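Local coordinates for protein PppA (Pseudomonas aeruginosa, PDB 6JKV) that probably removes phosphate from protein serine and threonine residues as a manganese-binding PP2C-type phosphatase, and regulates type VI secretion, at residues Ala101-Arg106 / Arg186-His191; Cys135-Asp140 / Arg156-Val161; Tyr144-Gly149 / Glu224-Leu229; Tyr235-Ser240 / Ala256-Ala261. All blocks are in the same frame, centred on the assembly; numbering follows the deposited sequence.

Interaction 1 of 4, residues Ala101-Arg106 / Arg186-His191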
loop_
_atom_site.group_PDB
_atom_site.type_symbol
_atom_site.label_atom_id
_atom_site.label_comp_id
_atom_site.label_asym_id
_atom_site.label_seq_id
_atom_site.Cartn_x
_atom_site.Cartn_y
_atom_site.Cartn_z
ATOM N N ALA A 101 7.989 -7.118 -11.255
ATOM C CA ALA A 101 9.256 -7.846 -11.499
ATOM C C ALA A 101 10.231 -6.938 -12.265
ATOM O O ALA A 101 11.416 -6.860 -11.866
ATOM C CB ALA A 101 9.000 -9.136 -12.234
ATOM N N GLN A 102 9.739 -6.255 -13.303
ATOM C CA GLN A 102 10.569 -5.350 -14.141
ATOM C C GLN A 102 11.076 -4.179 -13.292
ATOM O O GLN A 102 12.259 -3.808 -13.444
ATOM C CB GLN A 102 9.786 -4.808 -15.336
ATOM C CG GLN A 102 9.289 -5.873 -16.301
ATOM C CD GLN A 102 8.215 -5.351 -17.231
ATOM O OE1 GLN A 102 7.661 -4.262 -17.045
ATOM N NE2 GLN A 102 7.892 -6.143 -18.245
ATOM N N VAL A 103 10.216 -3.619 -12.437
ATOM C CA VAL A 103 10.611 -2.514 -11.521
ATOM C C VAL A 103 11.713 -3.021 -10.589
ATOM O O VAL A 103 12.720 -2.301 -10.394
ATOM C CB VAL A 103 9.411 -1.967 -10.732
ATOM C CG1 VAL A 103 9.871 -1.069 -9.600
ATOM C CG2 VAL A 103 8.443 -1.223 -11.636
ATOM N N ASN A 104 11.524 -4.219 -10.030
ATOM C CA ASN A 104 12.488 -4.837 -9.085
ATOM C C ASN A 104 13.861 -4.942 -9.751
ATOM O O ASN A 104 14.871 -4.565 -9.118
ATOM C CB ASN A 104 12.011 -6.211 -8.614
ATOM C CG ASN A 104 12.908 -6.801 -7.548
ATOM O OD1 ASN A 104 12.887 -6.356 -6.404
ATOM N ND2 ASN A 104 13.700 -7.797 -7.914
ATOM N N GLU A 105 13.891 -5.439 -10.988
ATOM C CA GLU A 105 15.161 -5.662 -11.724
ATOM C C GLU A 105 15.853 -4.322 -12.027
ATOM O O GLU A 105 17.092 -4.228 -11.847
ATOM C CB GLU A 105 14.893 -6.445 -13.003
ATOM C CG GLU A 105 16.167 -6.876 -13.702
ATOM C CD GLU A 105 15.970 -7.008 -15.195
ATOM O OE1 GLU A 105 15.806 -5.961 -15.845
ATOM O OE2 GLU A 105 15.931 -8.151 -15.697
ATOM N N ARG A 106 15.092 -3.325 -12.486
ATOM C CA ARG A 106 15.631 -1.976 -12.796
ATOM C C ARG A 106 16.246 -1.363 -11.528
ATOM O O ARG A 106 17.352 -0.783 -11.613
ATOM C CB ARG A 106 14.533 -1.081 -13.370
ATOM C CG ARG A 106 14.837 0.410 -13.314
ATOM C CD ARG A 106 15.574 0.891 -14.544
ATOM N NE ARG A 106 15.846 2.317 -14.458
ATOM C CZ ARG A 106 17.002 2.859 -14.082
ATOM N NH1 ARG A 106 18.040 2.106 -13.760
ATOM N NH2 ARG A 106 17.126 4.173 -14.048
ATOM N N ARG A 186 10.578 -8.461 2.792
ATOM C CA ARG A 186 10.376 -8.407 1.326
ATOM C C ARG A 186 9.933 -6.999 0.952
ATOM O O ARG A 186 9.157 -6.376 1.714
ATOM C CB ARG A 186 9.352 -9.427 0.817
ATOM C CG ARG A 186 9.276 -10.733 1.589
ATOM C CD ARG A 186 8.233 -11.634 0.961
ATOM N NE ARG A 186 8.112 -12.894 1.677
ATOM C CZ ARG A 186 7.295 -13.880 1.332
ATOM N NH1 ARG A 186 6.515 -13.760 0.270
ATOM N NH2 ARG A 186 7.263 -14.986 2.054
ATOM N N ALA A 187 10.464 -6.514 -0.165
ATOM C CA ALA A 187 10.108 -5.219 -0.763
ATOM C C ALA A 187 10.771 -5.147 -2.132
ATOM O O ALA A 187 11.685 -5.959 -2.415
ATOM C CB ALA A 187 10.531 -4.063 0.117
ATOM N N VAL A 188 10.318 -4.199 -2.937
ATOM C CA VAL A 188 10.873 -3.964 -4.287
ATOM C C VAL A 188 12.327 -3.526 -4.119
ATOM O O VAL A 188 12.577 -2.572 -3.359
ATOM C CB VAL A 188 10.034 -2.942 -5.064
ATOM C CG1 VAL A 188 10.604 -2.709 -6.448
ATOM C CG2 VAL A 188 8.582 -3.379 -5.160
ATOM N N GLY A 189 13.244 -4.248 -4.762
ATOM C CA GLY A 189 14.677 -3.913 -4.815
ATOM C C GLY A 189 15.500 -4.593 -3.736
ATOM O O GLY A 189 16.739 -4.464 -3.792
ATOM N N VAL A 190 14.865 -5.292 -2.792
ATOM C CA VAL A 190 15.576 -5.957 -1.663
ATOM C C VAL A 190 16.316 -7.185 -2.191
ATOM O O VAL A 190 17.525 -7.321 -1.894
ATOM C CB VAL A 190 14.622 -6.343 -0.516
ATOM C CG1 VAL A 190 15.376 -7.019 0.620
ATOM C CG2 VAL A 190 13.873 -5.135 0.008
ATOM N N HIS A 191 15.607 -8.063 -2.906
ATOM C CA HIS A 191 16.135 -9.369 -3.372
ATOM C C HIS A 191 16.228 -9.387 -4.897
ATOM O O HIS A 191 15.592 -8.552 -5.560
ATOM C CB HIS A 191 15.273 -10.534 -2.854
ATOM C CG HIS A 191 15.256 -10.642 -1.368
ATOM N ND1 HIS A 191 14.200 -10.179 -0.613
ATOM C CD2 HIS A 191 16.183 -11.091 -0.491
ATOM C CE1 HIS A 191 14.459 -10.372 0.666
ATOM N NE2 HIS A 191 15.677 -10.914 0.770
HETATM O O HOH W 1 13.121 -7.616 -4.092
#
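N104 and the turn of 186-191 illustrate how a primary amide can tie a helix to an irregular stretch of chain. From CB the side chain of N104 leaves helix 89-114 with CG anti to the backbone N (chi1 -174°), which carries the amide over to the turn. N104 CG itself is equally far, 3.8 Å, from G189 N and H191 O, and its two branches divide these partners between them. N104 OD1 accepts from G189 N at 2.7 Å in a fairly straight bond (160° at the hydrogen), with the donor tilted out of the carbonyl plane. N104 ND2 donates a hydrogen bond to H191 O at 3.1 Å, and this oxygen lies almost in the plane of the amide. A water stands 2.6 Å from N104 OD1 and accepts the backbone N-H of H191 at 2.8 Å. Beside the polar centre, V103 CG1 meets V188 CG1 at 3.6 Å, and I76 of helix 69-82 touches both valines. V188 also bonds through its backbone to S121, which joins the turn to the neighbouring sheet. With an acceptor and a donor each engaged in its proper sense, both the position and the flip of the N104 amide are fixed.

Interaction 2 of 4, residues Cys135-Asp140 / Arg156-Val161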
loop_
_atom_site.group_PDB
_atom_site.type_symbol
_atom_site.label_atom_id
_atom_site.label_comp_id
_atom_site.label_asym_id
_atom_site.label_seq_id
_atom_site.Cartn_x
_atom_site.Cartn_y
_atom_site.Cartn_z
ATOM N N CYS A 135 -5.448 -8.444 -3.902
ATOM C CA CYS A 135 -4.411 -7.655 -3.210
ATOM C C CYS A 135 -3.060 -8.305 -3.490
ATOM O O CYS A 135 -2.919 -9.524 -3.281
ATOM C CB CYS A 135 -4.681 -7.577 -1.715
ATOM S SG CYS A 135 -3.317 -6.863 -0.761
ATOM N N LEU A 136 -2.111 -7.513 -3.981
ATOM C CA LEU A 136 -0.689 -7.912 -4.077
ATOM C C LEU A 136 0.102 -7.013 -3.132
ATOM O O LEU A 136 -0.147 -5.797 -3.114
ATOM C CB LEU A 136 -0.192 -7.753 -5.514
ATOM C CG LEU A 136 -0.756 -8.735 -6.534
ATOM C CD1 LEU A 136 -0.504 -8.242 -7.955
ATOM C CD2 LEU A 136 -0.175 -10.125 -6.332
ATOM N N TRP A 137 1.023 -7.585 -2.367
ATOM C CA TRP A 137 1.846 -6.773 -1.441
ATOM C C TRP A 137 3.201 -7.427 -1.191
ATOM O O TRP A 137 3.355 -8.664 -1.331
ATOM C CB TRP A 137 1.089 -6.503 -0.138
ATOM C CG TRP A 137 1.272 -7.548 0.916
ATOM C CD1 TRP A 137 2.190 -7.533 1.925
ATOM C CD2 TRP A 137 0.502 -8.752 1.091
ATOM N NE1 TRP A 137 2.051 -8.645 2.711
ATOM C CE2 TRP A 137 1.021 -9.406 2.226
ATOM C CE3 TRP A 137 -0.571 -9.338 0.405
ATOM C CZ2 TRP A 137 0.503 -10.616 2.686
ATOM C CZ3 TRP A 137 -1.080 -10.532 0.862
ATOM C CH2 TRP A 137 -0.554 -11.158 1.992
ATOM N N ALA A 138 4.147 -6.569 -0.833
ATOM C CA ALA A 138 5.503 -6.920 -0.377
ATOM C C ALA A 138 5.994 -5.785 0.519
ATOM O O ALA A 138 6.165 -4.669 0.011
ATOM C CB ALA A 138 6.402 -7.162 -1.563
ATOM N N GLY A 139 6.134 -6.064 1.816
ATOM C CA GLY A 139 6.566 -5.086 2.827
ATOM C C GLY A 139 5.563 -4.956 3.958
ATOM O O GLY A 139 4.779 -5.895 4.185
ATOM N N ASP A 140 5.616 -3.838 4.677
ATOM C CA ASP A 140 4.816 -3.599 5.906
ATOM C C ASP A 140 3.788 -2.493 5.647
ATOM O O ASP A 140 3.296 -1.894 6.624
ATOM C CB ASP A 140 5.719 -3.248 7.089
ATOM C CG ASP A 140 6.596 -2.027 6.853
ATOM O OD1 ASP A 140 6.484 -1.418 5.781
ATOM O OD2 ASP A 140 7.397 -1.703 7.744
ATOM N N ARG A 156 -0.505 -9.196 5.442
ATOM C CA ARG A 156 0.283 -9.528 6.652
ATOM C C ARG A 156 1.724 -9.084 6.410
ATOM O O ARG A 156 2.328 -9.514 5.411
ATOM C CB ARG A 156 0.204 -11.024 6.963
ATOM C CG ARG A 156 1.384 -11.539 7.773
ATOM C CD ARG A 156 1.175 -12.938 8.292
ATOM N NE ARG A 156 0.225 -12.950 9.396
ATOM C CZ ARG A 156 -0.076 -14.019 10.117
ATOM N NH1 ARG A 156 0.499 -15.182 9.851
ATOM N NH2 ARG A 156 -0.946 -13.921 11.110
ATOM N N ASP A 157 2.260 -8.271 7.319
ATOM C CA ASP A 157 3.553 -7.575 7.127
ATOM C C ASP A 157 4.634 -8.600 6.774
ATOM O O ASP A 157 4.720 -9.645 7.450
ATOM C CB ASP A 157 3.935 -6.776 8.371
ATOM C CG ASP A 157 3.072 -5.545 8.621
ATOM O OD1 ASP A 157 2.247 -5.204 7.742
ATOM O OD2 ASP A 157 3.225 -4.932 9.694
ATOM N N HIS A 158 5.414 -8.313 5.733
ATOM C CA HIS A 158 6.707 -8.986 5.469
ATOM C C HIS A 158 7.764 -8.273 6.306
ATOM O O HIS A 158 8.451 -7.384 5.784
ATOM C CB HIS A 158 7.040 -8.979 3.980
ATOM C CG HIS A 158 6.036 -9.703 3.157
ATOM N ND1 HIS A 158 5.387 -9.100 2.101
ATOM C CD2 HIS A 158 5.564 -10.966 3.236
ATOM C CE1 HIS A 158 4.566 -9.969 1.554
ATOM N NE2 HIS A 158 4.655 -11.121 2.235
ATOM N N SER A 159 7.842 -8.642 7.580
ATOM C CA SER A 159 8.689 -7.975 8.588
ATOM C C SER A 159 9.266 -9.024 9.529
ATOM O O SER A 159 8.624 -10.075 9.756
ATOM C CB SER A 159 7.919 -6.938 9.357
ATOM O OG SER A 159 7.085 -7.548 10.332
ATOM N N TYR A 160 10.450 -8.722 10.044
ATOM C CA TYR A 160 11.158 -9.561 11.032
ATOM C C TYR A 160 10.250 -9.796 12.239
ATOM O O TYR A 160 10.156 -10.948 12.706
ATOM C CB TYR A 160 12.455 -8.886 11.466
ATOM C CG TYR A 160 13.372 -9.814 12.208
ATOM C CD1 TYR A 160 14.154 -10.729 11.521
ATOM C CD2 TYR A 160 13.438 -9.801 13.590
ATOM C CE1 TYR A 160 15.000 -11.596 12.190
ATOM C CE2 TYR A 160 14.289 -10.652 14.275
ATOM C CZ TYR A 160 15.060 -11.561 13.571
ATOM O OH TYR A 160 15.908 -12.408 14.222
ATOM N N VAL A 161 9.615 -8.722 12.719
ATOM C CA VAL A 161 8.675 -8.759 13.871
ATOM C C VAL A 161 7.568 -9.766 13.554
ATOM O O VAL A 161 7.330 -10.638 14.388
ATOM C CB VAL A 161 8.109 -7.362 14.200
ATOM C CG1 VAL A 161 7.048 -7.425 15.291
ATOM C CG2 VAL A 161 9.218 -6.411 14.605
HETATM O O HOH W 2 2.809 -2.082 9.127
#
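The indole of W137 and the imidazole of H158 lie nearly parallel, their planes at 12°, but strongly offset, with little ring over ring (five-membered ring centroid of W137 to that of H158, 4.3 Å). H158 CE1 sits over one face of the indole, 3.1 Å from W137 NE1; the H158 ring has R156 O over its centre and W137 NE1 toward the same face, with G139 N and A138 CA at its edge. The contact belongs to the PP2C β-sandwich, where strand 132-138 runs out into the Gly-Asp-Ser-Arg sequence from G139, next to the metal site. W137 NE1 donates to R156 O at 2.8 Å, a bent bond (138°) from above the carbonyl plane. H158 CG, anti to its carbonyl carbon (chi1 -61°), brings H158 ND1 back to G139 N, which donates to it in the imidazole plane at 3.1 Å; H158 N donates to G139 O at 2.9 Å. Because ND1 accepts, NE2 probably carries the proton in its bond to S197 OG. The D140 carboxylate lies close to that of D214, a manganese ligand. D157 forms a salt bridge with R142; a water lies 2.6 Å from D140 O and 2.9 Å from D157 OD2.

Interaction 3 of 4, residues Tyr144-Gly149 / Glu224-Leu229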
loop_
_atom_site.group_PDB
_atom_site.type_symbol
_atom_site.label_atom_id
_atom_site.label_comp_id
_atom_site.label_asym_id
_atom_site.label_seq_id
_atom_site.Cartn_x
_atom_site.Cartn_y
_atom_site.Cartn_z
ATOM N N TYR A 144 -6.469 -3.176 4.624
ATOM C CA TYR A 144 -7.569 -3.579 5.524
ATOM C C TYR A 144 -8.891 -3.558 4.758
ATOM O O TYR A 144 -9.040 -2.777 3.809
ATOM C CB TYR A 144 -7.695 -2.626 6.709
ATOM C CG TYR A 144 -6.546 -2.611 7.681
ATOM C CD1 TYR A 144 -5.433 -1.816 7.453
ATOM C CD2 TYR A 144 -6.599 -3.336 8.857
ATOM C CE1 TYR A 144 -4.391 -1.769 8.364
ATOM C CE2 TYR A 144 -5.568 -3.297 9.776
ATOM C CZ TYR A 144 -4.462 -2.507 9.530
ATOM O OH TYR A 144 -3.442 -2.441 10.439
ATOM N N ARG A 145 -9.831 -4.390 5.190
ATOM C CA ARG A 145 -11.225 -4.330 4.699
ATOM C C ARG A 145 -12.149 -4.003 5.868
ATOM O O ARG A 145 -12.050 -4.667 6.901
ATOM C CB ARG A 145 -11.630 -5.641 4.032
ATOM C CG ARG A 145 -13.129 -5.741 3.781
ATOM C CD ARG A 145 -13.528 -6.969 3.007
ATOM N NE ARG A 145 -13.238 -8.176 3.756
ATOM C CZ ARG A 145 -13.346 -9.405 3.272
ATOM N NH1 ARG A 145 -13.738 -9.593 2.023
ATOM N NH2 ARG A 145 -13.024 -10.435 4.033
ATOM N N LEU A 146 -13.006 -3.000 5.693
ATOM C CA LEU A 146 -14.123 -2.719 6.617
ATOM C C LEU A 146 -15.402 -3.278 6.001
ATOM O O LEU A 146 -15.786 -2.838 4.899
ATOM C CB LEU A 146 -14.241 -1.214 6.852
ATOM C CG LEU A 146 -15.291 -0.805 7.880
ATOM C CD1 LEU A 146 -14.774 -1.060 9.284
ATOM C CD2 LEU A 146 -15.674 0.652 7.713
ATOM N N ARG A 147 -16.031 -4.220 6.695
ATOM C CA ARG A 147 -17.310 -4.826 6.282
ATOM C C ARG A 147 -18.215 -4.942 7.509
ATOM O O ARG A 147 -17.767 -5.475 8.530
ATOM C CB ARG A 147 -17.059 -6.192 5.645
ATOM C CG ARG A 147 -18.327 -6.963 5.313
ATOM C CD ARG A 147 -17.973 -8.283 4.654
ATOM N NE ARG A 147 -17.615 -8.130 3.252
ATOM C CZ ARG A 147 -17.229 -9.123 2.450
ATOM N NH1 ARG A 147 -17.129 -10.355 2.914
ATOM N NH2 ARG A 147 -16.944 -8.885 1.184
ATOM N N GLY A 148 -19.447 -4.447 7.394
ATOM C CA GLY A 148 -20.428 -4.447 8.496
ATOM C C GLY A 148 -19.888 -3.781 9.750
ATOM O O GLY A 148 -20.182 -4.268 10.848
ATOM N N GLY A 149 -19.107 -2.709 9.603
ATOM C CA GLY A 149 -18.508 -1.992 10.743
ATOM C C GLY A 149 -17.394 -2.773 11.426
ATOM O O GLY A 149 -16.965 -2.345 12.509
ATOM N N GLU A 224 -9.098 2.275 16.284
ATOM C CA GLU A 224 -9.219 3.691 15.856
ATOM C C GLU A 224 -9.321 3.752 14.333
ATOM O O GLU A 224 -10.100 4.563 13.835
ATOM C CB GLU A 224 -8.051 4.514 16.394
ATOM C CG GLU A 224 -8.061 4.618 17.909
ATOM C CD GLU A 224 -6.754 5.093 18.502
ATOM O OE1 GLU A 224 -5.712 4.850 17.884
ATOM O OE2 GLU A 224 -6.788 5.734 19.572
ATOM N N LEU A 225 -8.586 2.905 13.609
ATOM C CA LEU A 225 -8.721 2.835 12.132
ATOM C C LEU A 225 -10.168 2.473 11.787
ATOM O O LEU A 225 -10.752 3.133 10.912
ATOM C CB LEU A 225 -7.741 1.814 11.547
ATOM C CG LEU A 225 -6.251 2.123 11.703
ATOM C CD1 LEU A 225 -5.429 1.035 11.030
ATOM C CD2 LEU A 225 -5.887 3.489 11.144
ATOM N N ARG A 226 -10.735 1.474 12.464
ATOM C CA ARG A 226 -12.140 1.052 12.254
ATOM C C ARG A 226 -13.085 2.233 12.518
ATOM O O ARG A 226 -14.046 2.414 11.739
ATOM C CB ARG A 226 -12.477 -0.123 13.176
ATOM C CG ARG A 226 -13.867 -0.702 12.958
ATOM C CD ARG A 226 -14.630 -0.800 14.263
ATOM N NE ARG A 226 -15.164 0.495 14.663
ATOM C CZ ARG A 226 -16.361 0.961 14.325
ATOM N NH1 ARG A 226 -17.176 0.225 13.584
ATOM N NH2 ARG A 226 -16.753 2.158 14.732
ATOM N N ASP A 227 -12.839 3.012 13.573
ATOM C CA ASP A 227 -13.685 4.178 13.925
ATOM C C ASP A 227 -13.669 5.207 12.795
ATOM O O ASP A 227 -14.757 5.658 12.373
ATOM C CB ASP A 227 -13.234 4.819 15.234
ATOM C CG ASP A 227 -13.581 3.968 16.434
ATOM O OD1 ASP A 227 -14.422 3.067 16.283
ATOM O OD2 ASP A 227 -12.992 4.206 17.496
ATOM N N VAL A 228 -12.481 5.571 12.327
ATOM C CA VAL A 228 -12.322 6.641 11.304
ATOM C C VAL A 228 -12.882 6.144 9.965
ATOM O O VAL A 228 -13.531 6.944 9.268
ATOM C CB VAL A 228 -10.859 7.097 11.175
ATOM C CG1 VAL A 228 -10.725 8.194 10.135
ATOM C CG2 VAL A 228 -10.291 7.564 12.505
ATOM N N LEU A 229 -12.656 4.873 9.622
ATOM C CA LEU A 229 -13.109 4.300 8.330
ATOM C C LEU A 229 -14.639 4.213 8.281
ATOM O O LEU A 229 -15.179 4.185 7.168
ATOM C CB LEU A 229 -12.494 2.912 8.132
ATOM C CG LEU A 229 -11.019 2.889 7.725
ATOM C CD1 LEU A 229 -10.522 1.455 7.603
ATOM C CD2 LEU A 229 -10.798 3.637 6.415
#
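L146 and Y144 on strand 142-147 meet L229 and L225 of helix 222-229 in an apolar layer, and a polar fringe around R226 closes its outer side. The strand and helix segments cross at -57° with their axes 9.7 Å apart, as where a helix covers one face of a β-sandwich. On the buried side the branches of L146 separate: L146 CD2 presses on the helix end, 3.6 Å from L229 O and close to L229 CB, while L146 CD1 rests 3.8 Å from R226 CG. Nearer the start of both segments, L225 CD1 stands over a face of the Y144 ring, 4.0 Å from Y144 CZ. L151 of strand 150-153 touches Y144, L225, R226 and L229, binding both halves into one core, and the Y144 hydroxyl finds its polar partner in R142. The looser side is the hairpin turn at G149. Here the R226 chain, bent at chi2 (-129°) and chi3 (78°), brings R226 NH1 to G149 O, to which it donates at 2.8 Å, in the guanidinium plane. From the same flat group R226 NE (3.1 Å) and R226 NH2 (2.9 Å) both reach D227 OD1, a side-on salt bridge. R226 and D227 also touch a crystal neighbour, so the lattice may have some part in this pose. Chemically, the fringe lets one guanidinium satisfy a turn carbonyl and a carboxylate at once, its neighbour's charge probably offsetting its own while its aliphatic carbons continue the leucine layer.

Interaction 4 of 4, residues Tyr235-Ser240 / Ala256-Ala261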
loop_
_atom_site.group_PDB
_atom_site.type_symbol
_atom_site.label_atom_id
_atom_site.label_comp_id
_atom_site.label_asym_id
_atom_site.label_seq_id
_atom_site.Cartn_x
_atom_site.Cartn_y
_atom_site.Cartn_z
ATOM N N TYR A 235 -12.721 10.740 0.974
ATOM C CA TYR A 235 -11.872 11.961 0.975
ATOM C C TYR A 235 -11.704 12.479 2.408
ATOM O O TYR A 235 -10.554 12.766 2.823
ATOM C CB TYR A 235 -12.505 13.035 0.094
ATOM C CG TYR A 235 -11.680 14.278 -0.129
ATOM C CD1 TYR A 235 -11.612 15.290 0.824
ATOM C CD2 TYR A 235 -10.970 14.448 -1.303
ATOM C CE1 TYR A 235 -10.862 16.433 0.610
ATOM C CE2 TYR A 235 -10.228 15.592 -1.539
ATOM C CZ TYR A 235 -10.162 16.583 -0.575
ATOM O OH TYR A 235 -9.423 17.709 -0.790
ATOM N N ALA A 236 -12.817 12.651 3.128
ATOM C CA ALA A 236 -12.803 13.087 4.542
ATOM C C ALA A 236 -12.113 12.016 5.392
ATOM O O ALA A 236 -11.400 12.391 6.328
ATOM C CB ALA A 236 -14.203 13.361 5.039
ATOM N N VAL A 237 -12.301 10.738 5.058
ATOM C CA VAL A 237 -11.770 9.606 5.870
ATOM C C VAL A 237 -10.241 9.619 5.801
ATOM O O VAL A 237 -9.607 9.616 6.860
ATOM C CB VAL A 237 -12.367 8.257 5.431
ATOM C CG1 VAL A 237 -11.533 7.098 5.927
ATOM C CG2 VAL A 237 -13.799 8.096 5.894
ATOM N N VAL A 238 -9.661 9.673 4.601
ATOM C CA VAL A 238 -8.181 9.659 4.449
ATOM C C VAL A 238 -7.614 10.896 5.148
ATOM O O VAL A 238 -6.607 10.754 5.836
ATOM C CB VAL A 238 -7.732 9.559 2.978
ATOM C CG1 VAL A 238 -8.152 8.222 2.376
ATOM C CG2 VAL A 238 -8.240 10.714 2.128
ATOM N N ARG A 239 -8.249 12.058 5.002
ATOM C CA ARG A 239 -7.753 13.311 5.631
ATOM C C ARG A 239 -7.856 13.206 7.153
ATOM O O ARG A 239 -6.975 13.752 7.844
ATOM C CB ARG A 239 -8.505 14.537 5.107
ATOM C CG ARG A 239 -7.692 15.338 4.106
ATOM C CD ARG A 239 -8.524 15.768 2.932
ATOM N NE ARG A 239 -7.691 16.187 1.815
ATOM C CZ ARG A 239 -7.485 15.487 0.703
ATOM N NH1 ARG A 239 -8.027 14.292 0.534
ATOM N NH2 ARG A 239 -6.708 15.976 -0.246
ATOM N N SER A 240 -8.893 12.546 7.677
ATOM C CA SER A 240 -9.072 12.360 9.141
ATOM C C SER A 240 -8.027 11.366 9.661
ATOM O O SER A 240 -7.499 11.573 10.775
ATOM C CB SER A 240 -10.459 11.927 9.474
ATOM O OG SER A 240 -11.405 12.835 8.932
ATOM N N ALA A 256 -2.580 7.422 3.374
ATOM C CA ALA A 256 -3.843 6.671 3.483
ATOM C C ALA A 256 -4.574 6.768 2.148
ATOM O O ALA A 256 -4.614 7.861 1.549
ATOM C CB ALA A 256 -4.678 7.197 4.625
ATOM N N LEU A 257 -5.087 5.633 1.693
ATOM C CA LEU A 257 -5.908 5.535 0.467
ATOM C C LEU A 257 -7.122 4.673 0.799
ATOM O O LEU A 257 -6.932 3.512 1.229
ATOM C CB LEU A 257 -5.064 4.930 -0.654
ATOM C CG LEU A 257 -5.541 5.222 -2.072
ATOM C CD1 LEU A 257 -4.369 5.233 -3.053
ATOM C CD2 LEU A 257 -6.580 4.192 -2.479
ATOM N N VAL A 258 -8.317 5.241 0.644
ATOM C CA VAL A 258 -9.588 4.558 0.999
ATOM C C VAL A 258 -10.373 4.305 -0.284
ATOM O O VAL A 258 -10.460 5.212 -1.129
ATOM C CB VAL A 258 -10.399 5.338 2.049
ATOM C CG1 VAL A 258 -11.835 4.828 2.150
ATOM C CG2 VAL A 258 -9.711 5.261 3.399
ATOM N N VAL A 259 -10.889 3.089 -0.410
ATOM C CA VAL A 259 -11.749 2.660 -1.537
ATOM C C VAL A 259 -13.070 2.178 -0.942
ATOM O O VAL A 259 -13.049 1.410 0.045
ATOM C CB VAL A 259 -11.069 1.565 -2.375
ATOM C CG1 VAL A 259 -11.914 1.162 -3.572
ATOM C CG2 VAL A 259 -9.684 1.996 -2.833
ATOM N N ARG A 260 -14.178 2.602 -1.539
ATOM C CA ARG A 260 -15.529 2.177 -1.118
ATOM C C ARG A 260 -16.272 1.589 -2.317
ATOM O O ARG A 260 -16.291 2.233 -3.371
ATOM C CB ARG A 260 -16.310 3.350 -0.526
ATOM C CG ARG A 260 -17.705 2.956 -0.059
ATOM C CD ARG A 260 -18.399 4.095 0.640
ATOM N NE ARG A 260 -17.987 4.224 2.030
ATOM C CZ ARG A 260 -18.440 3.474 3.021
ATOM N NH1 ARG A 260 -19.300 2.495 2.778
ATOM N NH2 ARG A 260 -18.028 3.710 4.257
ATOM N N ALA A 261 -16.879 0.416 -2.127
ATOM C CA ALA A 261 -17.665 -0.296 -3.154
ATOM C C ALA A 261 -19.151 0.022 -2.983
ATOM O O ALA A 261 -19.609 0.105 -1.825
ATOM C CB ALA A 261 -17.408 -1.775 -3.053
#
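Helix 234-247 packs on the C-terminal strand 254-261 as part of the outer helical layer of the PP2C sandwich, and the facing segments run roughly antiparallel, with 153° between their directions and 7.7 Å between axes. V238 and V258 form the centre. V238 CG1, anti to its own carbonyl carbon (chi1 -65°), is lowered onto the strand, reaching V258 CG2 at 3.5 Å, tighter than usual for two methyls, and V258 N at the same 3.5 Å. That V258 methyl is shared, since V237 CG1 meets V258 CG2 at 3.6 Å, the V237 and V258 side chains crossing at about a right angle. Toward the start of the strand segment the small A256 lets the helix come close: V238 CB lies 4.2 Å from A256 CB, and V238 CG1 is 3.7 Å from A256 O. L257 turns to the other face of the sheet, onto W57 and V59 of strand 56-63, whereas L229 of helix 222-229 touches V237 and V258. Backbone bonds of A256 with Y34, and of V258 with A32, hold the strand in its sheet. No hydrogen bond joins the two segments, so their direct contact depends on the fit of V237, V238, V258 and the small A256.

The four contacts form two pairs. Interactions 1 and 2, with centres 14 Å apart, meet where R186 NE lies 3.6 Å from H158 CD2, so the turn of 186-191 leans on the ring clamped in interaction 2. Interactions 3 and 4, with centres 11 Å apart, adjoin where their helices pack and V228 CG1 comes within 3.8 Å of S240 CB; both involve the same sheet. Interactions 1 and 3 lie on opposite sides of the chain centre, their own centres 31 Å apart. Interaction 2 is nearest the manganese site, the D140 side chain about 5 Å from an ion, against about 10 Å for A187 and about 13 Å for Y144 and A256.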